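Side-chain contacts in initiator protein NS1 (Human bocavirus, PDB 4KW3), which probably nicks one strand at the viral replication origin and unwinds the DNA to start rolling-circle replication, this chain being its N-terminal origin-binding nickase domain: residues A[81-84]-A[85-89]; A[146-149]-A[150-153]; A[162-165]-A[166-170]; A[169-172]-A[173-177]. All coordinates share one frame; numbering follows the deposited sequence.

Interaction 1. Residues A[81-84]-A[85-89]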
loop_
_atom_site.group_PDB
_atom_site.type_symbol
_atom_site.label_atom_id
_atom_site.label_comp_id
_atom_site.label_asym_id
_atom_site.label_seq_id
_atom_site.Cartn_x
_atom_site.Cartn_y
_atom_site.Cartn_z
ATOM N N ALA A 81 1.875 5.949 -4.892
ATOM C CA ALA A 81 1.464 5.759 -6.274
ATOM C C ALA A 81 -0.001 5.315 -6.332
ATOM O O ALA A 81 -0.820 5.910 -7.048
ATOM C CB ALA A 81 2.367 4.738 -6.959
ATOM N N VAL A 82 -0.315 4.271 -5.569
ATOM C CA VAL A 82 -1.667 3.742 -5.497
ATOM C C VAL A 82 -2.666 4.797 -5.002
ATOM O O VAL A 82 -3.758 4.939 -5.570
ATOM C CB VAL A 82 -1.719 2.468 -4.608
ATOM C CG1 VAL A 82 -3.143 2.040 -4.365
ATOM C CG2 VAL A 82 -0.946 1.330 -5.264
ATOM N N TYR A 83 -2.276 5.556 -3.977
ATOM C CA TYR A 83 -3.098 6.657 -3.474
ATOM C C TYR A 83 -3.390 7.703 -4.576
ATOM O O TYR A 83 -4.545 8.092 -4.796
ATOM C CB TYR A 83 -2.459 7.333 -2.247
ATOM C CG TYR A 83 -3.292 8.482 -1.725
ATOM C CD1 TYR A 83 -3.144 9.764 -2.234
ATOM C CD2 TYR A 83 -4.257 8.276 -0.750
ATOM C CE1 TYR A 83 -3.941 10.802 -1.790
ATOM C CE2 TYR A 83 -5.049 9.307 -0.299
ATOM C CZ TYR A 83 -4.883 10.562 -0.818
ATOM O OH TYR A 83 -5.671 11.588 -0.363
ATOM N N MET A 84 -2.345 8.192 -5.235
ATOM C CA MET A 84 -2.553 9.084 -6.369
ATOM C C MET A 84 -3.507 8.489 -7.432
ATOM O O MET A 84 -4.413 9.179 -7.915
ATOM C CB MET A 84 -1.219 9.493 -6.997
ATOM C CG MET A 84 -0.418 10.479 -6.111
ATOM S SD MET A 84 1.106 11.084 -6.882
ATOM C CE MET A 84 2.139 9.625 -6.866
ATOM N N ALA A 85 -3.301 7.218 -7.782
ATOM C CA ALA A 85 -4.159 6.541 -8.740
ATOM C C ALA A 85 -5.622 6.499 -8.274
ATOM O O ALA A 85 -6.536 6.684 -9.087
ATOM C CB ALA A 85 -3.639 5.147 -9.046
ATOM N N THR A 86 -5.827 6.285 -6.972
ATOM C CA THR A 86 -7.165 6.226 -6.383
ATOM C C THR A 86 -7.860 7.585 -6.484
ATOM O O THR A 86 -9.059 7.677 -6.761
ATOM C CB THR A 86 -7.126 5.816 -4.886
ATOM O OG1 THR A 86 -6.478 4.549 -4.729
ATOM C CG2 THR A 86 -8.527 5.713 -4.321
ATOM N N THR A 87 -7.087 8.628 -6.229
ATOM C CA THR A 87 -7.513 10.009 -6.386
ATOM C C THR A 87 -7.926 10.254 -7.828
ATOM O O THR A 87 -8.991 10.815 -8.094
ATOM C CB THR A 87 -6.370 10.970 -5.991
ATOM O OG1 THR A 87 -6.213 10.940 -4.565
ATOM C CG2 THR A 87 -6.692 12.349 -6.382
ATOM N N THR A 88 -7.070 9.844 -8.757
ATOM C CA THR A 88 -7.401 9.947 -10.165
ATOM C C THR A 88 -8.697 9.184 -10.476
ATOM O O THR A 88 -9.562 9.703 -11.193
ATOM C CB THR A 88 -6.254 9.441 -11.045
ATOM O OG1 THR A 88 -5.073 10.202 -10.764
ATOM C CG2 THR A 88 -6.608 9.566 -12.548
ATOM N N LEU A 89 -8.834 7.973 -9.920
ATOM C CA LEU A 89 -10.038 7.163 -10.118
ATOM C C LEU A 89 -11.296 7.902 -9.694
ATOM O O LEU A 89 -12.236 8.018 -10.486
ATOM C CB LEU A 89 -9.968 5.850 -9.351
ATOM C CG LEU A 89 -11.270 5.023 -9.411
ATOM C CD1 LEU A 89 -11.506 4.375 -10.760
ATOM C CD2 LEU A 89 -11.267 3.954 -8.333
#
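Ala85 N donates to Ala81 O at 2.9 Å, a regular helical bond, while the Ala85 methyl rests against the carbonyl oxygens of Ala81 and Val82. Thr86 grips Val82 O twice. The backbone Thr86 N lies 2.8 Å from Val82 O, and the hydroxyl Thr86 OG1 donates to the same Val82 O at 2.9 Å. The hydroxyl comes from above the carbonyl plane, 41° out of it. It stands anti to its own carbonyl carbon (chi1 -57°), the side that faces back along the helix toward Val82 O. Thr86 is buried, and its hydroxyl is satisfied by Val82 O, while its side chain packs on Ile103, Ile118 and Val120 of the sheet. Thr87 takes the same rotamer, but the bond from Thr87 OG1 to Tyr83 O is weak at 3.3 Å. Thr87 OG1 also meets the Tyr83 ring obliquely, 3.6 Å from Tyr83 CE1. Thr88 repeats the double grip on Met84 O: Thr88 N is at 2.9 Å and Thr88 OG1 at 3.1 Å. A threonine hydroxyl bonded to the carbonyl four residues back is a well-known way for a helix to satisfy it. Helix 74-94 has one side on the central sheet of the HUH nuclease fold and another on helix 134-149.

Interaction 2. Residues A[146-149]-A[150-153]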
loop_
_atom_site.group_PDB
_atom_site.type_symbol
_atom_site.label_atom_id
_atom_site.label_comp_id
_atom_site.label_asym_id
_atom_site.label_seq_id
_atom_site.Cartn_x
_atom_site.Cartn_y
_atom_site.Cartn_z
ATOM N N ILE A 146 4.570 3.060 -13.489
ATOM C CA ILE A 146 5.367 3.177 -14.699
ATOM C C ILE A 146 6.045 4.542 -14.788
ATOM O O ILE A 146 7.232 4.630 -15.119
ATOM C CB ILE A 146 4.479 2.905 -15.941
ATOM C CG1 ILE A 146 4.229 1.399 -16.067
ATOM C CG2 ILE A 146 5.095 3.467 -17.237
ATOM C CD1 ILE A 146 3.065 1.052 -16.988
ATOM N N GLN A 147 5.287 5.592 -14.483
ATOM C CA GLN A 147 5.811 6.956 -14.491
ATOM C C GLN A 147 6.936 7.140 -13.457
ATOM O O GLN A 147 7.925 7.850 -13.704
ATOM C CB GLN A 147 4.681 7.964 -14.274
ATOM C CG GLN A 147 5.150 9.345 -13.897
ATOM C CD GLN A 147 4.736 10.394 -14.887
ATOM O OE1 GLN A 147 4.094 11.375 -14.514
ATOM N NE2 GLN A 147 5.103 10.208 -16.158
ATOM N N ARG A 148 6.761 6.520 -12.294
ATOM C CA ARG A 148 7.750 6.591 -11.229
ATOM C C ARG A 148 9.030 5.863 -11.653
ATOM O O ARG A 148 10.143 6.352 -11.406
ATOM C CB ARG A 148 7.194 6.007 -9.924
ATOM C CG ARG A 148 8.210 5.978 -8.827
ATOM C CD ARG A 148 8.549 7.377 -8.341
ATOM N NE ARG A 148 9.932 7.430 -7.868
ATOM C CZ ARG A 148 10.342 8.038 -6.759
ATOM N NH1 ARG A 148 9.471 8.633 -5.948
ATOM N NH2 ARG A 148 11.634 8.025 -6.446
ATOM N N CYS A 149 8.862 4.721 -12.326
ATOM C CA CYS A 149 9.990 3.961 -12.872
ATOM C C CYS A 149 10.891 4.796 -13.759
ATOM O O CYS A 149 12.105 4.631 -13.755
ATOM C CB CYS A 149 9.494 2.768 -13.700
ATOM S SG CYS A 149 8.882 1.397 -12.699
ATOM N N LYS A 150 10.287 5.692 -14.521
ATOM C CA LYS A 150 11.023 6.503 -15.468
ATOM C C LYS A 150 11.920 7.553 -14.787
ATOM O O LYS A 150 12.844 8.073 -15.414
ATOM C CB LYS A 150 10.061 7.143 -16.461
ATOM C CG LYS A 150 9.492 6.156 -17.450
ATOM C CD LYS A 150 8.389 6.809 -18.236
ATOM C CE LYS A 150 7.674 5.813 -19.103
ATOM N NZ LYS A 150 6.457 6.449 -19.645
ATOM N N SER A 151 11.629 7.893 -13.530
ATOM C CA SER A 151 12.454 8.877 -12.815
ATOM C C SER A 151 13.908 8.390 -12.657
ATOM O O SER A 151 14.856 9.194 -12.711
ATOM C CB SER A 151 11.846 9.250 -11.465
ATOM O OG SER A 151 11.898 8.152 -10.585
ATOM N N LEU A 152 14.069 7.074 -12.518
ATOM C CA LEU A 152 15.390 6.451 -12.521
ATOM C C LEU A 152 16.180 6.844 -13.766
ATOM O O LEU A 152 17.395 6.999 -13.708
ATOM C CB LEU A 152 15.264 4.928 -12.454
ATOM C CG LEU A 152 16.574 4.142 -12.533
ATOM C CD1 LEU A 152 17.503 4.589 -11.423
ATOM C CD2 LEU A 152 16.327 2.629 -12.464
ATOM N N LEU A 153 15.486 7.017 -14.886
ATOM C CA LEU A 153 16.148 7.339 -16.149
ATOM C C LEU A 153 16.890 8.684 -16.125
ATOM O O LEU A 153 17.747 8.916 -16.958
ATOM C CB LEU A 153 15.174 7.268 -17.334
ATOM C CG LEU A 153 14.556 5.901 -17.653
ATOM C CD1 LEU A 153 13.505 6.031 -18.743
ATOM C CD2 LEU A 153 15.599 4.868 -18.051
#
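Ile146 and Lys150 lie side by side and point the same way. The lysine chain is extended beyond CG, and its CE and NZ end beside the Ile146 CG2 methyl. Ile146 CG2 is 4.0 Å from Lys150 CE, so the meeting is one of methyl and methylene groups. Ile146 CG2 stands anti to its backbone N, which puts this methyl on the side facing the lysine. Nearer the backbone, Lys150 CG passes 3.6 Å from Ile146 O.

Arg148 and Ser151 meet in another way. The serine hydroxyl turns back to the arginine carbonyl, and Ser151 OG donates to Arg148 O at 2.6 Å. It arrives in the carbonyl plane, with a C=O...donor angle of 158°. With chi1 at 68°, OG lies between the backbone N and the carbonyl carbon of its own residue. Ser151 N donates to the same Arg148 O at 3.0 Å, from well above that plane. One oxygen therefore accepts two bonds from one residue. The arginine chain bends at chi2 and chi3, bringing its guanidinium obliquely past the hydroxyl, with Arg148 NE 3.4 Å from Ser151 OG.

Lys150 N reaches Ile146 O at 3.3 Å and makes a weak second bond to Gln147 O. Past Cys149 the bonds run to the carbonyl three residues back, from Ser151 N to Arg148 O and weakly from Leu152 N to Cys149 O. The chain leaves the regular helix 134-149 here, while phi and psi stay helical. Ile146 and Lys150 face helix 160-177, while Cys149 and Leu152 pack on Leu37 of helix 31-38.

Interaction 3. Residues A[162-165]-A[166-170]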
loop_
_atom_site.group_PDB
_atom_site.type_symbol
_atom_site.label_atom_id
_atom_site.label_comp_id
_atom_site.label_asym_id
_atom_site.label_seq_id
_atom_site.Cartn_x
_atom_site.Cartn_y
_atom_site.Cartn_z
ATOM N N GLU A 162 15.846 -4.628 -14.858
ATOM C CA GLU A 162 14.979 -3.493 -14.553
ATOM C C GLU A 162 14.051 -3.208 -15.731
ATOM O O GLU A 162 12.879 -2.889 -15.545
ATOM C CB GLU A 162 15.797 -2.250 -14.213
ATOM C CG GLU A 162 16.762 -2.419 -13.056
ATOM C CD GLU A 162 17.653 -1.195 -12.864
ATOM O OE1 GLU A 162 18.059 -0.584 -13.877
ATOM O OE2 GLU A 162 17.934 -0.828 -11.702
ATOM N N ALA A 163 14.586 -3.323 -16.941
ATOM C CA ALA A 163 13.814 -3.087 -18.155
ATOM C C ALA A 163 12.753 -4.183 -18.357
ATOM O O ALA A 163 11.673 -3.935 -18.893
ATOM C CB ALA A 163 14.735 -3.001 -19.348
ATOM N N ASP A 164 13.073 -5.395 -17.927
ATOM C CA ASP A 164 12.126 -6.498 -17.982
ATOM C C ASP A 164 10.860 -6.210 -17.157
ATOM O O ASP A 164 9.732 -6.391 -17.629
ATOM C CB ASP A 164 12.800 -7.775 -17.493
ATOM C CG ASP A 164 11.835 -8.927 -17.372
ATOM O OD1 ASP A 164 11.392 -9.443 -18.421
ATOM O OD2 ASP A 164 11.525 -9.320 -16.222
ATOM N N ILE A 165 11.058 -5.731 -15.932
ATOM C CA ILE A 165 9.957 -5.345 -15.062
ATOM C C ILE A 165 9.128 -4.231 -15.694
ATOM O O ILE A 165 7.896 -4.284 -15.704
ATOM C CB ILE A 165 10.495 -4.881 -13.687
ATOM C CG1 ILE A 165 11.132 -6.062 -12.949
ATOM C CG2 ILE A 165 9.389 -4.220 -12.851
ATOM C CD1 ILE A 165 11.877 -5.669 -11.705
ATOM N N PHE A 166 9.822 -3.224 -16.218
ATOM C CA PHE A 166 9.198 -2.061 -16.844
ATOM C C PHE A 166 8.285 -2.456 -18.004
ATOM O O PHE A 166 7.198 -1.900 -18.173
ATOM C CB PHE A 166 10.284 -1.094 -17.314
ATOM C CG PHE A 166 9.769 0.144 -17.997
ATOM C CD1 PHE A 166 9.199 1.175 -17.265
ATOM C CD2 PHE A 166 9.896 0.295 -19.379
ATOM C CE1 PHE A 166 8.752 2.322 -17.902
ATOM C CE2 PHE A 166 9.442 1.433 -20.013
ATOM C CZ PHE A 166 8.877 2.448 -19.281
ATOM N N HIS A 167 8.719 -3.429 -18.796
ATOM C CA HIS A 167 7.915 -3.845 -19.937
ATOM C C HIS A 167 6.788 -4.772 -19.497
ATOM O O HIS A 167 5.709 -4.777 -20.100
ATOM C CB HIS A 167 8.786 -4.462 -21.030
ATOM C CG HIS A 167 9.710 -3.475 -21.676
ATOM N ND1 HIS A 167 9.254 -2.353 -22.337
ATOM C CD2 HIS A 167 11.062 -3.425 -21.742
ATOM C CE1 HIS A 167 10.284 -1.658 -22.788
ATOM N NE2 HIS A 167 11.393 -2.288 -22.440
ATOM N N THR A 168 7.026 -5.511 -18.413
ATOM C CA THR A 168 5.975 -6.292 -17.764
ATOM C C THR A 168 4.810 -5.389 -17.298
ATOM O O THR A 168 3.638 -5.695 -17.510
ATOM C CB THR A 168 6.534 -7.066 -16.568
ATOM O OG1 THR A 168 7.539 -7.985 -17.009
ATOM C CG2 THR A 168 5.429 -7.816 -15.852
ATOM N N LEU A 169 5.154 -4.266 -16.679
ATOM C CA LEU A 169 4.178 -3.271 -16.270
ATOM C C LEU A 169 3.404 -2.681 -17.455
ATOM O O LEU A 169 2.187 -2.511 -17.388
ATOM C CB LEU A 169 4.869 -2.156 -15.480
ATOM C CG LEU A 169 5.513 -2.590 -14.157
ATOM C CD1 LEU A 169 6.354 -1.468 -13.589
ATOM C CD2 LEU A 169 4.466 -3.019 -13.153
ATOM N N LYS A 170 4.115 -2.340 -18.527
ATOM C CA LYS A 170 3.488 -1.716 -19.686
ATOM C C LYS A 170 2.530 -2.679 -20.387
ATOM O O LYS A 170 1.497 -2.270 -20.906
ATOM C CB LYS A 170 4.536 -1.173 -20.675
ATOM C CG LYS A 170 5.299 0.074 -20.183
ATOM C CD LYS A 170 6.117 0.731 -21.288
ATOM C CE LYS A 170 5.281 1.649 -22.184
ATOM N NZ LYS A 170 4.859 2.890 -21.442
#
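Leu169 lies alongside Ile165, one turn on in the helix and pointing the same way. Their branches meet at Ile165 CG2 and Leu169 CD1, 4.2 Å apart. Leu169 CG also passes 3.3 Å from Ile165 O, and this same oxygen accepts the backbone bond from Leu169 N.

Thr168 holds Asp164 O with two donors. Thr168 OG1 lies 2.8 Å from Asp164 O, and Thr168 N lies 3.0 Å from that oxygen. The two reach the carbonyl from opposite faces of its plane, the hydroxyl 37° out of it. Thr168 OG1 points away from its own carbonyl carbon (chi1 -62°), back toward Asp164.

The His167 ring turns back toward Ala163 and meets Ala163 O obliquely, at its CD2 corner. Ala163 O also accepts the backbone bond from His167 N at 3.0 Å. Phe166 CD2 lies over one face of the His167 ring, 3.9 Å above its plane and toward the rim.

Helix 160-177 thus has differing sides here. Thr168 and His167 lie on its more open side. Glu162 is buried, its carboxylate held by a salt bridge to Arg156 and a hydrogen bond from the backbone N of Glu159. Ile165 packs on Leu33 and Leu37 of helix 31-38. Phe166 and Leu169 rest on helix 134-149, and the Phe166 ring also meets that of Phe158.

Interaction 4. Residues A[169-172]-A[173-177]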
loop_
_atom_site.group_PDB
_atom_site.type_symbol
_atom_site.label_atom_id
_atom_site.label_comp_id
_atom_site.label_asym_id
_atom_site.label_seq_id
_atom_site.Cartn_x
_atom_site.Cartn_y
_atom_site.Cartn_z
ATOM N N LEU A 169 5.154 -4.266 -16.679
ATOM C CA LEU A 169 4.178 -3.271 -16.270
ATOM C C LEU A 169 3.404 -2.681 -17.455
ATOM O O LEU A 169 2.187 -2.511 -17.388
ATOM C CB LEU A 169 4.869 -2.156 -15.480
ATOM C CG LEU A 169 5.513 -2.590 -14.157
ATOM C CD1 LEU A 169 6.354 -1.468 -13.589
ATOM C CD2 LEU A 169 4.466 -3.019 -13.153
ATOM N N LYS A 170 4.115 -2.340 -18.527
ATOM C CA LYS A 170 3.488 -1.716 -19.686
ATOM C C LYS A 170 2.530 -2.679 -20.387
ATOM O O LYS A 170 1.497 -2.270 -20.906
ATOM C CB LYS A 170 4.536 -1.173 -20.675
ATOM C CG LYS A 170 5.299 0.074 -20.183
ATOM C CD LYS A 170 6.117 0.731 -21.288
ATOM C CE LYS A 170 5.281 1.649 -22.184
ATOM N NZ LYS A 170 4.859 2.890 -21.442
ATOM N N LYS A 171 2.879 -3.956 -20.395
ATOM C CA LYS A 171 2.034 -4.969 -21.004
ATOM C C LYS A 171 0.766 -5.131 -20.171
ATOM O O LYS A 171 -0.352 -5.172 -20.705
ATOM C CB LYS A 171 2.798 -6.289 -21.116
ATOM C CG LYS A 171 1.984 -7.444 -21.627
ATOM C CD LYS A 171 2.871 -8.661 -21.851
ATOM C CE LYS A 171 2.049 -9.922 -22.091
ATOM N NZ LYS A 171 1.518 -10.490 -20.816
ATOM N N ALA A 172 0.955 -5.208 -18.856
ATOM C CA ALA A 172 -0.157 -5.285 -17.917
ATOM C C ALA A 172 -1.087 -4.093 -18.088
ATOM O O ALA A 172 -2.315 -4.228 -18.015
ATOM C CB ALA A 172 0.363 -5.339 -16.481
ATOM N N GLU A 173 -0.487 -2.930 -18.323
ATOM C CA GLU A 173 -1.235 -1.698 -18.492
ATOM C C GLU A 173 -2.083 -1.746 -19.758
ATOM O O GLU A 173 -3.201 -1.234 -19.782
ATOM C CB GLU A 173 -0.298 -0.491 -18.525
ATOM C CG GLU A 173 -1.037 0.816 -18.716
ATOM C CD GLU A 173 -0.125 1.998 -18.932
ATOM O OE1 GLU A 173 0.914 1.854 -19.634
ATOM O OE2 GLU A 173 -0.469 3.075 -18.403
ATOM N N ARG A 174 -1.537 -2.341 -20.814
ATOM C CA ARG A 174 -2.259 -2.461 -22.073
ATOM C C ARG A 174 -3.457 -3.378 -21.895
ATOM O O ARG A 174 -4.565 -3.083 -22.368
ATOM C CB ARG A 174 -1.348 -2.976 -23.192
ATOM C CG ARG A 174 -0.565 -1.883 -23.894
ATOM C CD ARG A 174 0.165 -2.405 -25.122
ATOM N NE ARG A 174 1.105 -3.471 -24.786
ATOM C CZ ARG A 174 2.372 -3.263 -24.434
ATOM N NH1 ARG A 174 2.845 -2.021 -24.361
ATOM N NH2 ARG A 174 3.163 -4.294 -24.145
ATOM N N GLU A 175 -3.217 -4.491 -21.209
ATOM C CA GLU A 175 -4.261 -5.460 -20.921
ATOM C C GLU A 175 -5.350 -4.876 -20.039
ATOM O O GLU A 175 -6.523 -5.206 -20.203
ATOM C CB GLU A 175 -3.663 -6.696 -20.267
ATOM C CG GLU A 175 -2.676 -7.414 -21.154
ATOM C CD GLU A 175 -1.917 -8.504 -20.419
ATOM O OE1 GLU A 175 -2.073 -8.616 -19.173
ATOM O OE2 GLU A 175 -1.173 -9.252 -21.099
ATOM N N ALA A 176 -4.968 -3.989 -19.126
ATOM C CA ALA A 176 -5.951 -3.356 -18.253
ATOM C C ALA A 176 -6.940 -2.527 -19.061
ATOM O O ALA A 176 -8.133 -2.533 -18.781
ATOM C CB ALA A 176 -5.272 -2.508 -17.193
ATOM N N TRP A 177 -6.441 -1.819 -20.068
ATOM C CA TRP A 177 -7.295 -1.003 -20.918
ATOM C C TRP A 177 -8.292 -1.900 -21.666
ATOM O O TRP A 177 -9.335 -1.435 -22.129
ATOM C CB TRP A 177 -6.469 -0.185 -21.913
ATOM C CG TRP A 177 -5.484 0.794 -21.305
ATOM C CD1 TRP A 177 -5.441 1.234 -20.008
ATOM C CD2 TRP A 177 -4.407 1.466 -21.992
ATOM N NE1 TRP A 177 -4.399 2.118 -19.842
ATOM C CE2 TRP A 177 -3.753 2.285 -21.044
ATOM C CE3 TRP A 177 -3.929 1.451 -23.316
ATOM C CZ2 TRP A 177 -2.640 3.084 -21.382
ATOM C CZ3 TRP A 177 -2.825 2.247 -23.646
ATOM C CH2 TRP A 177 -2.197 3.049 -22.681
#
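Lys171 and Glu175 form an i to i+4 salt bridge on one turn of helix 160-177, a common feature of solvent-facing helix surfaces. Lys171 NZ donates to Glu175 OE2 at 3.0 Å. The ammonium reaches that oxygen on its syn side, 27° out of the carboxylate plane. The two chains cross at an angle. Lys171 runs extended from CG anti to the backbone N (chi1 175°) and bends only at chi4, which carries NZ to the glutamate.

The carbonyls of this turn are satisfied in regular helical fashion. Leu169 O accepts Glu173 N, Lys170 O accepts Arg174 N, Lys171 O accepts Glu175 N, and Ala172 O accepts Ala176 N.

Glu173 is buried on the side facing helix 134-149, where it packs on Ala143 and Ile146. Glu173 OE1 is 4.5 Å from Lys170 NZ, too far for a salt bridge, though the opposite charge may still steady the carboxylate.

Arg174 uses its guanidinium differently. The chain bends at chi3 (-59°), which folds the flat group back over the preceding turn. Lys170 O then lies 3.7 Å above the Arg174 guanidinium plane, over its centre. At the end of the group, Arg174 NH2 comes within 3.4 Å of Lys171 CA and 3.6 Å of Lys171 CB.

Overall arrangement
From the N terminus, interaction 1 comes first, on helix 74-94 against the central sheet. Interaction 2 follows at the end of helix 134-149, then interactions 3 and 4 along helix 160-177. Each joins adjoining residues, so none closes a long loop. They run in series, without nesting or crossing, except that 3 and 4 share Leu169 and Lys170. Interactions 2 and 3 touch where Lys150 CE packs on Phe166 CZ. Interactions 2 and 4 touch where Ile146 CD1 meets Glu173 OE1. Interaction 1 touches none of the others directly, but its helix packs on helix 134-149, which lies between helices 74-94 and 160-177.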